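Local coordinates for protein potential RNA-dependent RNA polymerase (Human picobirnavirus, PDB 5I62) that is an RNA-directed RNA polymerase that joins ribonucleoside triphosphates with release of diphosphate, probably in both transcription and genome replication of a small double-stranded RNA virus, at residues A[160-165]-A[295-300]; A[169-174]-A[208-213]; A[180-185]-A[302-307]. One frame throughout, in Å; residues are numbered along the deposited sequence.

Contact 1. Residues A[160-165]-A[295-300]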
# COMPACT_ATOMS: atom_id res chain seq x y z
N CYS A 160 5.72 16.30 -21.46
CA CYS A 160 5.22 15.03 -21.95
C CYS A 160 3.70 15.08 -22.09
O CYS A 160 3.02 15.87 -21.43
CB CYS A 160 5.65 13.85 -21.06
SG CYS A 160 5.13 13.95 -19.31
N ASP A 161 3.21 14.23 -22.98
CA ASP A 161 1.79 14.06 -23.27
C ASP A 161 1.59 12.56 -23.41
O ASP A 161 2.32 11.92 -24.17
CB ASP A 161 1.39 14.80 -24.55
CG ASP A 161 -0.09 14.64 -24.88
OD1 ASP A 161 -0.92 14.57 -23.95
OD2 ASP A 161 -0.42 14.60 -26.09
N VAL A 162 0.65 11.99 -22.65
CA VAL A 162 0.39 10.55 -22.69
C VAL A 162 -1.09 10.32 -22.94
O VAL A 162 -1.93 11.08 -22.45
CB VAL A 162 0.87 9.83 -21.40
CG1 VAL A 162 2.37 10.05 -21.15
CG2 VAL A 162 0.06 10.29 -20.17
N TYR A 163 -1.42 9.28 -23.71
CA TYR A 163 -2.81 8.95 -23.97
C TYR A 163 -2.88 7.57 -24.60
O TYR A 163 -1.90 7.09 -25.17
CB TYR A 163 -3.50 9.98 -24.88
CG TYR A 163 -2.83 10.19 -26.23
CD1 TYR A 163 -1.85 11.17 -26.39
CD2 TYR A 163 -3.18 9.42 -27.34
CE1 TYR A 163 -1.24 11.38 -27.62
CE2 TYR A 163 -2.57 9.62 -28.57
CZ TYR A 163 -1.60 10.61 -28.70
OH TYR A 163 -0.99 10.81 -29.92
N MET A 164 -4.05 6.93 -24.47
CA MET A 164 -4.30 5.66 -25.13
C MET A 164 -4.74 5.90 -26.57
O MET A 164 -5.53 6.80 -26.86
CB MET A 164 -5.37 4.86 -24.39
CG MET A 164 -4.99 4.52 -22.93
SD MET A 164 -3.51 3.47 -22.77
CE MET A 164 -3.95 2.05 -23.77
N ASP A 165 -4.20 5.08 -27.48
CA ASP A 165 -4.61 5.08 -28.88
C ASP A 165 -4.96 3.64 -29.20
O ASP A 165 -4.08 2.85 -29.55
CB ASP A 165 -3.52 5.62 -29.79
CG ASP A 165 -3.96 5.70 -31.24
OD1 ASP A 165 -5.07 5.22 -31.58
OD2 ASP A 165 -3.19 6.22 -32.06
N GLU A 295 -10.23 12.60 -19.71
CA GLU A 295 -10.45 11.82 -20.92
C GLU A 295 -9.18 11.11 -21.38
O GLU A 295 -9.26 10.02 -21.94
CB GLU A 295 -11.00 12.70 -22.04
CG GLU A 295 -12.38 13.28 -21.74
CD GLU A 295 -13.42 12.20 -21.49
OE1 GLU A 295 -13.44 11.19 -22.25
OE2 GLU A 295 -14.19 12.33 -20.52
N ARG A 296 -8.01 11.72 -21.17
CA ARG A 296 -6.76 11.23 -21.76
C ARG A 296 -5.90 10.44 -20.80
O ARG A 296 -5.32 9.43 -21.19
CB ARG A 296 -5.90 12.39 -22.27
CG ARG A 296 -6.23 12.91 -23.64
CD ARG A 296 -5.58 14.28 -23.80
NE ARG A 296 -4.30 14.24 -24.50
CZ ARG A 296 -4.18 14.05 -25.80
NH1 ARG A 296 -5.26 13.87 -26.56
NH2 ARG A 296 -2.99 14.04 -26.36
N VAL A 297 -5.74 10.90 -19.56
CA VAL A 297 -4.77 10.34 -18.62
C VAL A 297 -5.42 9.36 -17.66
O VAL A 297 -4.91 8.27 -17.43
CB VAL A 297 -4.07 11.48 -17.85
CG1 VAL A 297 -3.08 10.89 -16.83
CG2 VAL A 297 -3.38 12.46 -18.80
N PHE A 298 -6.52 9.77 -17.03
CA PHE A 298 -7.23 8.90 -16.08
C PHE A 298 -7.37 7.45 -16.54
O PHE A 298 -7.16 6.55 -15.72
CB PHE A 298 -8.62 9.48 -15.78
CG PHE A 298 -9.44 8.59 -14.89
CD1 PHE A 298 -9.27 8.62 -13.52
CD2 PHE A 298 -10.34 7.68 -15.44
CE1 PHE A 298 -10.00 7.78 -12.70
CE2 PHE A 298 -11.07 6.84 -14.61
CZ PHE A 298 -10.89 6.89 -13.24
N PRO A 299 -7.72 7.14 -17.79
CA PRO A 299 -7.93 5.72 -18.14
C PRO A 299 -6.66 4.90 -18.25
O PRO A 299 -6.78 3.67 -18.31
CB PRO A 299 -8.66 5.77 -19.49
CG PRO A 299 -8.52 7.15 -19.99
CD PRO A 299 -8.23 8.05 -18.83
N ILE A 300 -5.47 5.51 -18.31
CA ILE A 300 -4.27 4.75 -18.68
C ILE A 300 -3.96 3.67 -17.65
O ILE A 300 -3.53 2.57 -18.00
CB ILE A 300 -3.07 5.71 -18.87
CG1 ILE A 300 -3.29 6.57 -20.11
CG2 ILE A 300 -1.74 4.95 -18.94
CD1 ILE A 300 -2.34 7.74 -20.18
O HOH W 1 -6.25 7.98 -23.04
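Y163 and R296 bring their CA atoms to 5.1 Å where strand 160-165 passes R296 of helix 288-296 and the helix-like residues that follow it. The CA atoms of M164 and I300, 6.5 Å apart, form the other close backbone pair. The two backbones are joined through a water, which accepts from M164 N and donates to R296 O.

The charged part of the contact is the D161–R296 salt bridge. A chi1 of -180° puts D161 CG anti to the backbone N. The carboxylate and guanidinium planes are 8° apart, nearly coplanar. R296 NH2 lies 2.6 Å from D161 OD2 and uses the syn lone pair of that oxygen. Bonds to D161 OD1 from R296 NE and NH2 are weak, at 3.4 and 3.2 Å, so the pairing is lopsided toward OD2. Y163 runs alongside R296, pointing the same way. Its CG sits over one guanidinium face, offset toward the rim, and its ring plane is turned 43° from that group, with Y163 CD1 3.1 Å from R296 NH2.

The apolar part is carried mainly by I300: its CD1 reaches V162 CG2 at 3.5 Å, and its CG1 lies against M164 CG. V162 also touches M171 and A209, and I300 touches V210 of helix 208-228.

An edge strand is thus tied to R296 and the residues after it. Segment 295-300 falls between palm strands 257-261 and 355-357, consistent with the excursion into the fingers that viral RNA polymerases make between motifs A and B.

Contact 2. Residues A[169-174]-A[208-213]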
# COMPACT_ATOMS: atom_id res chain seq x y z
N CYS A 169 -0.38 2.81 -25.54
CA CYS A 169 -0.18 4.02 -24.76
C CYS A 169 0.85 4.88 -25.49
O CYS A 169 2.03 4.51 -25.56
CB CYS A 169 0.29 3.67 -23.35
SG CYS A 169 0.68 5.10 -22.30
N VAL A 170 0.41 6.00 -26.05
CA VAL A 170 1.33 6.90 -26.73
C VAL A 170 1.95 7.84 -25.70
O VAL A 170 1.24 8.40 -24.86
CB VAL A 170 0.61 7.68 -27.84
CG1 VAL A 170 1.55 8.72 -28.46
CG2 VAL A 170 0.07 6.71 -28.90
N MET A 171 3.28 8.00 -25.75
CA MET A 171 3.99 8.91 -24.86
C MET A 171 4.87 9.83 -25.70
O MET A 171 5.90 9.39 -26.24
CB MET A 171 4.83 8.15 -23.84
CG MET A 171 4.04 7.08 -23.09
SD MET A 171 4.86 6.52 -21.60
CE MET A 171 6.49 6.04 -22.25
N ARG A 172 4.47 11.09 -25.83
CA ARG A 172 5.33 12.11 -26.43
C ARG A 172 6.16 12.75 -25.33
O ARG A 172 5.60 13.34 -24.40
CB ARG A 172 4.50 13.18 -27.16
CG ARG A 172 3.96 12.77 -28.50
CD ARG A 172 5.03 12.78 -29.61
NE ARG A 172 5.70 14.07 -29.79
CZ ARG A 172 6.71 14.27 -30.64
NH1 ARG A 172 7.17 13.26 -31.39
NH2 ARG A 172 7.26 15.47 -30.74
N GLN A 173 7.48 12.64 -25.43
CA GLN A 173 8.38 13.12 -24.38
C GLN A 173 9.44 13.99 -25.02
O GLN A 173 10.29 13.48 -25.74
CB GLN A 173 9.04 11.95 -23.63
CG GLN A 173 8.06 10.97 -23.03
CD GLN A 173 8.75 9.82 -22.32
OE1 GLN A 173 8.08 8.95 -21.77
NE2 GLN A 173 10.11 9.81 -22.32
N ASN A 174 9.37 15.30 -24.77
CA ASN A 174 10.34 16.28 -25.26
C ASN A 174 10.87 15.94 -26.65
O ASN A 174 12.06 15.69 -26.81
CB ASN A 174 11.51 16.41 -24.27
CG ASN A 174 12.37 17.62 -24.55
OD1 ASN A 174 11.96 18.52 -25.27
ND2 ASN A 174 13.57 17.65 -23.97
N PHE A 208 7.62 6.87 -16.23
CA PHE A 208 7.77 8.18 -15.60
C PHE A 208 6.78 9.19 -16.18
O PHE A 208 6.11 9.91 -15.44
CB PHE A 208 9.23 8.64 -15.80
CG PHE A 208 9.66 9.81 -14.93
CD1 PHE A 208 8.95 10.20 -13.81
CD2 PHE A 208 10.83 10.52 -15.26
CE1 PHE A 208 9.37 11.27 -13.03
CE2 PHE A 208 11.25 11.59 -14.49
CZ PHE A 208 10.52 11.97 -13.37
N ALA A 209 6.66 9.25 -17.52
CA ALA A 209 5.78 10.22 -18.15
C ALA A 209 4.32 10.03 -17.71
O ALA A 209 3.61 11.02 -17.47
CB ALA A 209 5.89 10.14 -19.68
N VAL A 210 3.86 8.79 -17.62
CA VAL A 210 2.49 8.55 -17.16
C VAL A 210 2.34 8.99 -15.71
O VAL A 210 1.37 9.68 -15.36
CB VAL A 210 2.09 7.07 -17.34
CG1 VAL A 210 0.65 6.82 -16.78
CG2 VAL A 210 2.15 6.65 -18.80
N ASN A 211 3.28 8.60 -14.85
CA ASN A 211 3.20 8.97 -13.44
C ASN A 211 3.21 10.49 -13.25
O ASN A 211 2.47 11.01 -12.41
CB ASN A 211 4.33 8.32 -12.65
CG ASN A 211 4.02 6.90 -12.20
OD1 ASN A 211 2.85 6.49 -12.12
ND2 ASN A 211 5.05 6.15 -11.91
N ILE A 212 4.03 11.21 -14.01
CA ILE A 212 4.00 12.67 -13.96
C ILE A 212 2.60 13.20 -14.30
O ILE A 212 2.04 14.04 -13.58
CB ILE A 212 5.05 13.27 -14.92
CG1 ILE A 212 6.47 12.91 -14.47
CG2 ILE A 212 4.88 14.80 -15.01
CD1 ILE A 212 7.55 13.26 -15.52
N ARG A 213 2.03 12.74 -15.42
CA ARG A 213 0.73 13.26 -15.81
C ARG A 213 -0.34 12.91 -14.78
O ARG A 213 -1.18 13.75 -14.44
CB ARG A 213 0.35 12.73 -17.19
CG ARG A 213 1.09 13.45 -18.33
CD ARG A 213 0.58 14.85 -18.40
NE ARG A 213 -0.57 14.94 -19.27
CZ ARG A 213 -1.59 15.77 -19.13
NH1 ARG A 213 -1.67 16.60 -18.10
NH2 ARG A 213 -2.56 15.74 -20.03
O HOH W 2 8.40 7.83 -19.40
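M171, C169 and Q173 meet A209 and V210 where a helix packs across the face of an antiparallel β meander. Strand 168-173 is the middle member of the meander 160-165, 168-173 and 176-189, and helix 208-228 lies across it. The short axes of strand 169-173 and helix 208-213 approach to 9.4 Å at a signed crossing angle of 87°, close to perpendicular. The nearest CA atoms, those of M171 and A209, are 7.1 Å apart, and only 158 Å² is buried in total. Such an area fits a contact made by a few side-chain ends.

Packing contacts come first. V210 CG2, anti to its carbonyl carbon, is met by two sulfur atoms: M171 SD at 3.9 Å and C169 SG at 4.1 Å. The M171 and V210 side chains cross at about a right angle. M171 SD also reaches A209 CB at 4.2 Å, so the thioether spans two successive helix residues. Further along the strand, the Q173 chain is extended beyond CG: chi2 179° sets CD anti to CA, and OE1 beyond it lies 3.3 Å from A209 CB. All five touching residues are buried. V162 of the neighbouring strand also touches A209, which extends the same layer to the next strand of the sheet, and M171 further meets P207 just before the helix.

The polar link is indirect, for no direct hydrogen bond joins the segments. A209 lies in the first turn of its helix, where backbone N-H groups have no carbonyl one turn earlier in the helix to bond. A water fills that role: it accepts from A209 N at 2.9 Å and donates to Q173 OE1 at 2.6 Å.

Contact 3. Residues A[180-185]-A[302-307]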
# COMPACT_ATOMS: atom_id res chain seq x y z
N GLY A 180 4.23 3.32 -24.59
CA GLY A 180 4.37 3.11 -23.15
C GLY A 180 3.94 1.71 -22.72
O GLY A 180 2.99 1.13 -23.26
N ALA A 181 4.65 1.17 -21.73
CA ALA A 181 4.25 -0.07 -21.10
C ALA A 181 4.70 -0.07 -19.65
O ALA A 181 5.84 0.30 -19.35
CB ALA A 181 4.82 -1.29 -21.84
N ALA A 182 3.82 -0.53 -18.75
CA ALA A 182 4.27 -0.86 -17.41
C ALA A 182 5.25 -2.02 -17.48
O ALA A 182 5.21 -2.84 -18.40
CB ALA A 182 3.09 -1.24 -16.51
N VAL A 183 6.14 -2.09 -16.51
CA VAL A 183 7.06 -3.21 -16.40
C VAL A 183 6.64 -4.06 -15.21
O VAL A 183 6.36 -3.53 -14.13
CB VAL A 183 8.51 -2.72 -16.24
CG1 VAL A 183 9.43 -3.86 -15.80
CG2 VAL A 183 9.00 -2.10 -17.57
N LEU A 184 6.62 -5.39 -15.41
CA LEU A 184 6.23 -6.32 -14.35
C LEU A 184 7.27 -6.28 -13.23
O LEU A 184 8.42 -6.68 -13.43
CB LEU A 184 6.10 -7.74 -14.89
CG LEU A 184 5.69 -8.78 -13.83
CD1 LEU A 184 4.28 -8.53 -13.30
CD2 LEU A 184 5.81 -10.22 -14.34
N GLY A 185 6.85 -5.81 -12.06
CA GLY A 185 7.65 -5.84 -10.86
C GLY A 185 7.09 -6.81 -9.82
O GLY A 185 6.09 -7.50 -10.03
N TYR A 302 -5.78 1.78 -16.14
CA TYR A 302 -6.67 0.64 -16.33
C TYR A 302 -6.51 -0.03 -17.70
O TYR A 302 -7.22 -0.99 -17.99
CB TYR A 302 -8.13 1.07 -16.14
CG TYR A 302 -8.35 1.74 -14.80
CD1 TYR A 302 -8.22 1.01 -13.63
CD2 TYR A 302 -8.65 3.10 -14.70
CE1 TYR A 302 -8.40 1.61 -12.38
CE2 TYR A 302 -8.84 3.71 -13.45
CZ TYR A 302 -8.70 2.94 -12.30
OH TYR A 302 -8.88 3.49 -11.04
N ALA A 303 -5.61 0.48 -18.54
CA ALA A 303 -5.46 -0.06 -19.89
C ALA A 303 -4.01 -0.14 -20.38
O ALA A 303 -3.79 -0.62 -21.49
CB ALA A 303 -6.27 0.78 -20.89
N ILE A 304 -3.04 0.31 -19.60
CA ILE A 304 -1.65 0.41 -20.10
C ILE A 304 -1.12 -0.99 -20.42
O ILE A 304 -1.42 -1.94 -19.68
CB ILE A 304 -0.75 1.13 -19.08
CG1 ILE A 304 0.62 1.50 -19.68
CG2 ILE A 304 -0.61 0.31 -17.79
CD1 ILE A 304 1.43 2.41 -18.80
N PRO A 305 -0.38 -1.18 -21.52
CA PRO A 305 0.20 -2.50 -21.78
C PRO A 305 1.17 -2.89 -20.67
O PRO A 305 1.64 -2.04 -19.91
CB PRO A 305 0.93 -2.32 -23.13
CG PRO A 305 0.21 -1.13 -23.78
CD PRO A 305 -0.11 -0.23 -22.63
N LEU A 306 1.46 -4.18 -20.59
CA LEU A 306 2.37 -4.73 -19.59
C LEU A 306 3.53 -5.46 -20.25
O LEU A 306 3.31 -6.47 -20.93
CB LEU A 306 1.64 -5.70 -18.66
CG LEU A 306 2.50 -6.37 -17.60
CD1 LEU A 306 3.06 -5.35 -16.58
CD2 LEU A 306 1.69 -7.45 -16.89
N ALA A 307 4.75 -4.98 -20.01
CA ALA A 307 5.97 -5.68 -20.44
C ALA A 307 6.36 -6.64 -19.32
O ALA A 307 6.83 -6.23 -18.26
CB ALA A 307 7.09 -4.68 -20.74
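A182 pairs with L306, and V183 with A307, in a parallel β ladder that joins strand 176-189 to strand 306-309 within the mixed sheet. The CA atoms of A182 and L306 lie 4.8 Å apart.

At G180, just ahead of the ladder, the carbonyl O lies against the P305 ring, 3.4 Å from CD. A181 follows with CB packed against the CB atoms of both P305 and A307; its CA also makes a CA-H...O contact to P305 O.

A182 binds through both backbone polar atoms, as one partner of a parallel bridge does, to the residues flanking L306. Its N donates to P305 O at 2.9 Å with a bent N-H...O angle of 138°, whereas its O accepts from A307 N at 2.7 Å and 167°, nearly along the C=O axis. A182 CB shares its sheet face with L306 and also meets I304 CG2; W204 of the adjoining strand touches all three residues.

V183 occupies the opposite sheet face, with its CA approaching A307 O. L184 N then donates to that same oxygen at 3.0 Å, from a position tilted off the carbonyl plane. The side chain of L306 stands against the L184 end of the ladder: with chi2 at 65°, its CD1 comes within 3.7 Å of L184 N and 4.2 Å of L184 CB.

The three contacts follow one sheet. The centres of contacts 1 and 2 are about 8 Å apart, and each is about 13 Å from that of contact 3. Neighbouring strands connect them: Y163 O to V170 N (2.7 Å) between contacts 1 and 2, and C169 O to G180 N (2.7 Å) between contacts 2 and 3, are both probable hydrogen bonds. Contacts 1 and 3 meet where M164 CE packs on A303 O, so the chain of 295-307 packs first on the meander's outer strand, then pairs in parallel with its third. In polymerases of this family the palm, which this chain leaves and rejoins, carries the catalytic aspartates.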